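Long-range contact in nickel-dependent hydrogenase large subunit (Allochromatium vinosum, PDB 3MYR), which catalyses the reversible oxidation of molecular hydrogen at a nickel-iron centre, as the large subunit of a heterodimeric membrane-bound hydrogenase: residues W140-Q152 with A183-L195. Numbering follows the deposited sequence.
Sequences WPKSSPGYFADTQ and ANLMAVAHYLEAL
Tyr147 holds CG anti to the backbone N (chi1 163°), which carries the end of its ring toward helix 181-201; the Glu193 chain, with CG anti to its carbonyl carbon, bends again at chi2 (-66°) and brings its carboxylate to the tyrosine's hydroxyl edge. Tyr147 OH donates to Glu193 OE2 (2.7 Å) on the anti side, while Lys142 NZ reaches the same oxygen (2.8 Å) on the syn side as a salt bridge. Both donors approach from one face of the carboxylate plane. A leucine in place of Glu193 would probably leave the Lys142 ammonium without its countercharge and the Tyr147 hydroxyl without its acceptor. One water donates to Tyr147 OH and Lys142 O and accepts from Trp140 NE1 (3.0 Å), tying the loop to the helix it precedes. Beside Tyr147, Ala189 CB lies at the edge of the Phe148 ring, 3.6 Å from Phe148 CE2. Thr151 is a knob among Leu185, Val188, Ala189 and Leu192; its CG2 enters this hole while OG1 donates back to Tyr147 O (2.8 Å). Leu185 CD1 packs on Gln152 CB (3.8 Å). The two helical segments cross nearly perpendicularly, at 82°, away from the nickel-iron and magnesium sites. Helix 127-137 flanks Phe148 and Leu185 through Thr130, helix 236-265 borders Trp140 and His190, and Leu192 touches Glu30 of the small subunit.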
loop_
_atom_site.group_PDB
_atom_site.type_symbol
_atom_site.label_atom_id
_atom_site.label_comp_id
_atom_site.label_asym_id
_atom_site.label_seq_id
_atom_site.Cartn_x
_atom_site.Cartn_y
_atom_site.Cartn_z
ATOM N N TRP B 140 23.795 13.136 -8.630
ATOM C CA TRP B 140 22.774 13.806 -7.823
ATOM C C TRP B 140 23.338 15.061 -7.194
ATOM O O TRP B 140 24.464 15.007 -6.652
ATOM C CB TRP B 140 22.311 12.851 -6.713
ATOM C CG TRP B 140 21.313 13.407 -5.709
ATOM C CD1 TRP B 140 21.514 13.538 -4.348
ATOM C CD2 TRP B 140 19.923 13.795 -5.944
ATOM N NE1 TRP B 140 20.343 13.992 -3.746
ATOM C CE2 TRP B 140 19.349 14.085 -4.690
ATOM C CE3 TRP B 140 19.104 13.814 -7.076
ATOM C CZ2 TRP B 140 18.013 14.516 -4.541
ATOM C CZ3 TRP B 140 17.760 14.242 -6.942
ATOM C CH2 TRP B 140 17.242 14.614 -5.696
ATOM N N PRO B 141 22.604 16.217 -7.272
ATOM C CA PRO B 141 23.258 17.478 -6.841
ATOM C C PRO B 141 23.574 17.583 -5.364
ATOM O O PRO B 141 24.518 18.298 -5.007
ATOM C CB PRO B 141 22.210 18.586 -7.175
ATOM C CG PRO B 141 21.439 17.982 -8.407
ATOM C CD PRO B 141 21.338 16.471 -7.992
ATOM N N LYS B 142 22.738 16.999 -4.506
ATOM C CA LYS B 142 22.740 17.375 -3.087
ATOM C C LYS B 142 23.771 16.515 -2.338
ATOM O O LYS B 142 23.444 15.416 -1.870
ATOM C CB LYS B 142 21.363 17.232 -2.473
ATOM C CG LYS B 142 20.305 18.154 -3.055
ATOM C CD LYS B 142 18.963 17.925 -2.321
ATOM C CE LYS B 142 18.277 19.128 -1.776
ATOM N NZ LYS B 142 17.823 18.854 -0.339
ATOM N N SER B 143 25.021 16.983 -2.309
ATOM C CA SER B 143 26.130 16.123 -1.875
ATOM C C SER B 143 27.196 16.931 -1.157
ATOM O O SER B 143 28.342 16.451 -0.971
ATOM C CB SER B 143 26.786 15.507 -3.117
ATOM O OG SER B 143 27.417 16.536 -3.910
ATOM N N SER B 144 26.916 18.193 -0.847
ATOM C CA SER B 144 28.002 19.022 -0.322
ATOM C C SER B 144 28.334 18.503 1.082
ATOM O O SER B 144 27.491 17.891 1.740
ATOM C CB SER B 144 27.633 20.505 -0.271
ATOM O OG SER B 144 26.785 20.698 0.850
ATOM N N PRO B 145 29.583 18.713 1.547
ATOM C CA PRO B 145 29.993 18.334 2.898
ATOM C C PRO B 145 29.176 19.062 3.931
ATOM O O PRO B 145 28.748 18.445 4.911
ATOM C CB PRO B 145 31.496 18.700 2.956
ATOM C CG PRO B 145 31.907 18.612 1.506
ATOM C CD PRO B 145 30.706 19.092 0.696
ATOM N N GLY B 146 28.928 20.362 3.737
ATOM C CA GLY B 146 28.079 21.098 4.704
ATOM C C GLY B 146 26.666 20.506 4.811
ATOM O O GLY B 146 26.065 20.439 5.887
ATOM N N TYR B 147 26.100 20.026 3.705
ATOM C CA TYR B 147 24.797 19.394 3.747
ATOM C C TYR B 147 24.785 18.067 4.585
ATOM O O TYR B 147 23.874 17.803 5.417
ATOM C CB TYR B 147 24.395 19.107 2.308
ATOM C CG TYR B 147 23.280 18.109 2.176
ATOM C CD1 TYR B 147 21.931 18.449 2.468
ATOM C CD2 TYR B 147 23.550 16.823 1.689
ATOM C CE1 TYR B 147 20.866 17.495 2.260
ATOM C CE2 TYR B 147 22.518 15.889 1.489
ATOM C CZ TYR B 147 21.199 16.221 1.787
ATOM O OH TYR B 147 20.254 15.249 1.554
ATOM N N PHE B 148 25.783 17.209 4.327
ATOM C CA PHE B 148 26.006 16.036 5.150
ATOM C C PHE B 148 26.278 16.345 6.631
ATOM O O PHE B 148 25.706 15.683 7.501
ATOM C CB PHE B 148 27.079 15.104 4.550
ATOM C CG PHE B 148 26.608 14.421 3.326
ATOM C CD1 PHE B 148 27.251 14.633 2.093
ATOM C CD2 PHE B 148 25.447 13.635 3.362
ATOM C CE1 PHE B 148 26.793 13.978 0.922
ATOM C CE2 PHE B 148 24.970 12.974 2.177
ATOM C CZ PHE B 148 25.637 13.143 0.976
ATOM N N ALA B 149 27.045 17.389 6.899
ATOM C CA ALA B 149 27.353 17.790 8.279
ATOM C C ALA B 149 26.055 18.301 8.914
ATOM O O ALA B 149 25.775 17.993 10.051
ATOM C CB ALA B 149 28.461 18.945 8.319
ATOM N N ASP B 150 25.251 19.072 8.171
ATOM C CA ASP B 150 23.952 19.582 8.719
ATOM C C ASP B 150 22.950 18.458 8.919
ATOM O O ASP B 150 22.284 18.395 9.926
ATOM C CB ASP B 150 23.379 20.755 7.901
ATOM C CG ASP B 150 24.350 22.074 7.949
ATOM O OD1 ASP B 150 24.129 23.088 7.179
ATOM O OD2 ASP B 150 25.382 22.076 8.716
ATOM N N THR B 151 22.901 17.491 8.015
ATOM C CA THR B 151 22.051 16.324 8.235
ATOM C C THR B 151 22.502 15.517 9.444
ATOM O O THR B 151 21.706 15.171 10.321
ATOM C CB THR B 151 22.103 15.381 6.991
ATOM O OG1 THR B 151 21.632 16.123 5.868
ATOM C CG2 THR B 151 21.223 14.197 7.169
ATOM N N GLN B 152 23.791 15.216 9.499
ATOM C CA GLN B 152 24.324 14.480 10.641
ATOM C C GLN B 152 24.004 15.190 11.988
ATOM O O GLN B 152 23.614 14.558 12.998
ATOM C CB GLN B 152 25.851 14.320 10.449
ATOM C CG GLN B 152 26.583 13.611 11.584
ATOM C CD GLN B 152 28.065 13.494 11.285
ATOM O OE1 GLN B 152 28.572 12.390 11.016
ATOM N NE2 GLN B 152 28.734 14.627 11.196
ATOM N N ALA B 183 28.818 5.645 4.281
ATOM C CA ALA B 183 27.721 5.115 3.507
ATOM C C ALA B 183 26.432 5.217 4.337
ATOM O O ALA B 183 25.345 5.446 3.794
ATOM C CB ALA B 183 28.001 3.624 3.088
ATOM N N ASN B 184 26.533 5.006 5.653
ATOM C CA ASN B 184 25.315 5.116 6.472
ATOM C C ASN B 184 24.771 6.534 6.416
ATOM O O ASN B 184 23.545 6.727 6.333
ATOM C CB ASN B 184 25.582 4.698 7.921
ATOM C CG ASN B 184 25.825 3.162 8.061
ATOM O OD1 ASN B 184 25.027 2.379 7.580
ATOM N ND2 ASN B 184 26.869 2.763 8.782
ATOM N N LEU B 185 25.660 7.543 6.527
ATOM C CA LEU B 185 25.192 8.943 6.548
ATOM C C LEU B 185 24.570 9.299 5.195
ATOM O O LEU B 185 23.511 9.894 5.151
ATOM C CB LEU B 185 26.350 9.934 6.936
ATOM C CG LEU B 185 25.961 11.435 6.982
ATOM C CD1 LEU B 185 24.698 11.703 7.904
ATOM C CD2 LEU B 185 27.183 12.316 7.382
ATOM N N MET B 186 25.141 8.783 4.100
ATOM C CA MET B 186 24.645 9.051 2.794
ATOM C C MET B 186 23.203 8.497 2.651
ATOM O O MET B 186 22.307 9.166 2.135
ATOM C CB MET B 186 25.547 8.402 1.751
ATOM C CG MET B 186 25.050 8.622 0.312
ATOM S SD MET B 186 26.170 7.814 -0.932
ATOM C CE MET B 186 25.521 6.145 -0.832
ATOM N N ALA B 187 23.006 7.249 3.065
ATOM C CA ALA B 187 21.691 6.614 3.009
ATOM C C ALA B 187 20.662 7.322 3.877
ATOM O O ALA B 187 19.506 7.448 3.478
ATOM C CB ALA B 187 21.810 5.171 3.438
ATOM N N VAL B 188 21.044 7.759 5.073
ATOM C CA VAL B 188 20.153 8.537 5.909
ATOM C C VAL B 188 19.739 9.855 5.213
ATOM O O VAL B 188 18.576 10.242 5.263
ATOM C CB VAL B 188 20.879 8.888 7.260
ATOM C CG1 VAL B 188 20.176 10.014 7.958
ATOM C CG2 VAL B 188 20.920 7.625 8.178
ATOM N N ALA B 189 20.702 10.587 4.617
ATOM C CA ALA B 189 20.342 11.786 3.881
ATOM C C ALA B 189 19.366 11.426 2.752
ATOM O O ALA B 189 18.403 12.160 2.497
ATOM C CB ALA B 189 21.585 12.396 3.274
ATOM N N HIS B 190 19.614 10.319 2.060
ATOM C CA HIS B 190 18.724 9.967 0.949
ATOM C C HIS B 190 17.340 9.539 1.408
ATOM O O HIS B 190 16.338 9.781 0.713
ATOM C CB HIS B 190 19.336 8.877 0.078
ATOM C CG HIS B 190 20.572 9.316 -0.643
ATOM N ND1 HIS B 190 20.985 10.645 -0.704
ATOM C CD2 HIS B 190 21.462 8.609 -1.367
ATOM C CE1 HIS B 190 22.106 10.714 -1.409
ATOM N NE2 HIS B 190 22.386 9.504 -1.859
ATOM N N TYR B 191 17.298 8.871 2.555
ATOM C CA TYR B 191 16.027 8.553 3.227
ATOM C C TYR B 191 15.182 9.830 3.377
ATOM O O TYR B 191 13.963 9.844 3.108
ATOM C CB TYR B 191 16.355 7.922 4.588
ATOM C CG TYR B 191 15.192 7.560 5.521
ATOM C CD1 TYR B 191 14.887 6.209 5.799
ATOM C CD2 TYR B 191 14.495 8.542 6.213
ATOM C CE1 TYR B 191 13.876 5.843 6.728
ATOM C CE2 TYR B 191 13.452 8.206 7.104
ATOM C CZ TYR B 191 13.174 6.861 7.394
ATOM O OH TYR B 191 12.167 6.538 8.304
ATOM N N LEU B 192 15.819 10.902 3.796
ATOM C CA LEU B 192 15.091 12.153 4.018
ATOM C C LEU B 192 14.723 12.818 2.675
ATOM O O LEU B 192 13.636 13.388 2.547
ATOM C CB LEU B 192 15.941 13.115 4.853
ATOM C CG LEU B 192 16.073 12.720 6.339
ATOM C CD1 LEU B 192 17.152 13.533 6.955
ATOM C CD2 LEU B 192 14.769 12.899 7.139
ATOM N N GLU B 193 15.638 12.792 1.694
ATOM C CA GLU B 193 15.265 13.321 0.388
ATOM C C GLU B 193 14.107 12.508 -0.221
ATOM O O GLU B 193 13.250 13.067 -0.901
ATOM C CB GLU B 193 16.450 13.296 -0.589
ATOM C CG GLU B 193 17.660 14.051 -0.136
ATOM C CD GLU B 193 17.357 15.583 -0.074
ATOM O OE1 GLU B 193 16.492 16.046 -0.871
ATOM O OE2 GLU B 193 17.931 16.297 0.806
ATOM N N ALA B 194 14.092 11.190 -0.022
ATOM C CA ALA B 194 13.020 10.364 -0.565
ATOM C C ALA B 194 11.673 10.744 0.027
ATOM O O ALA B 194 10.671 10.659 -0.692
ATOM C CB ALA B 194 13.302 8.811 -0.371
ATOM N N LEU B 195 11.619 11.193 1.309
ATOM C CA LEU B 195 10.321 11.612 1.816
ATOM C C LEU B 195 9.848 12.883 1.099
ATOM O O LEU B 195 8.663 13.011 0.852
ATOM C CB LEU B 195 10.322 11.912 3.337
ATOM C CG LEU B 195 10.545 10.743 4.238
ATOM C CD1 LEU B 195 10.967 11.298 5.641
ATOM C CD2 LEU B 195 9.205 9.962 4.259
HETATM O O HOH W 1 21.029 14.014 -0.834
#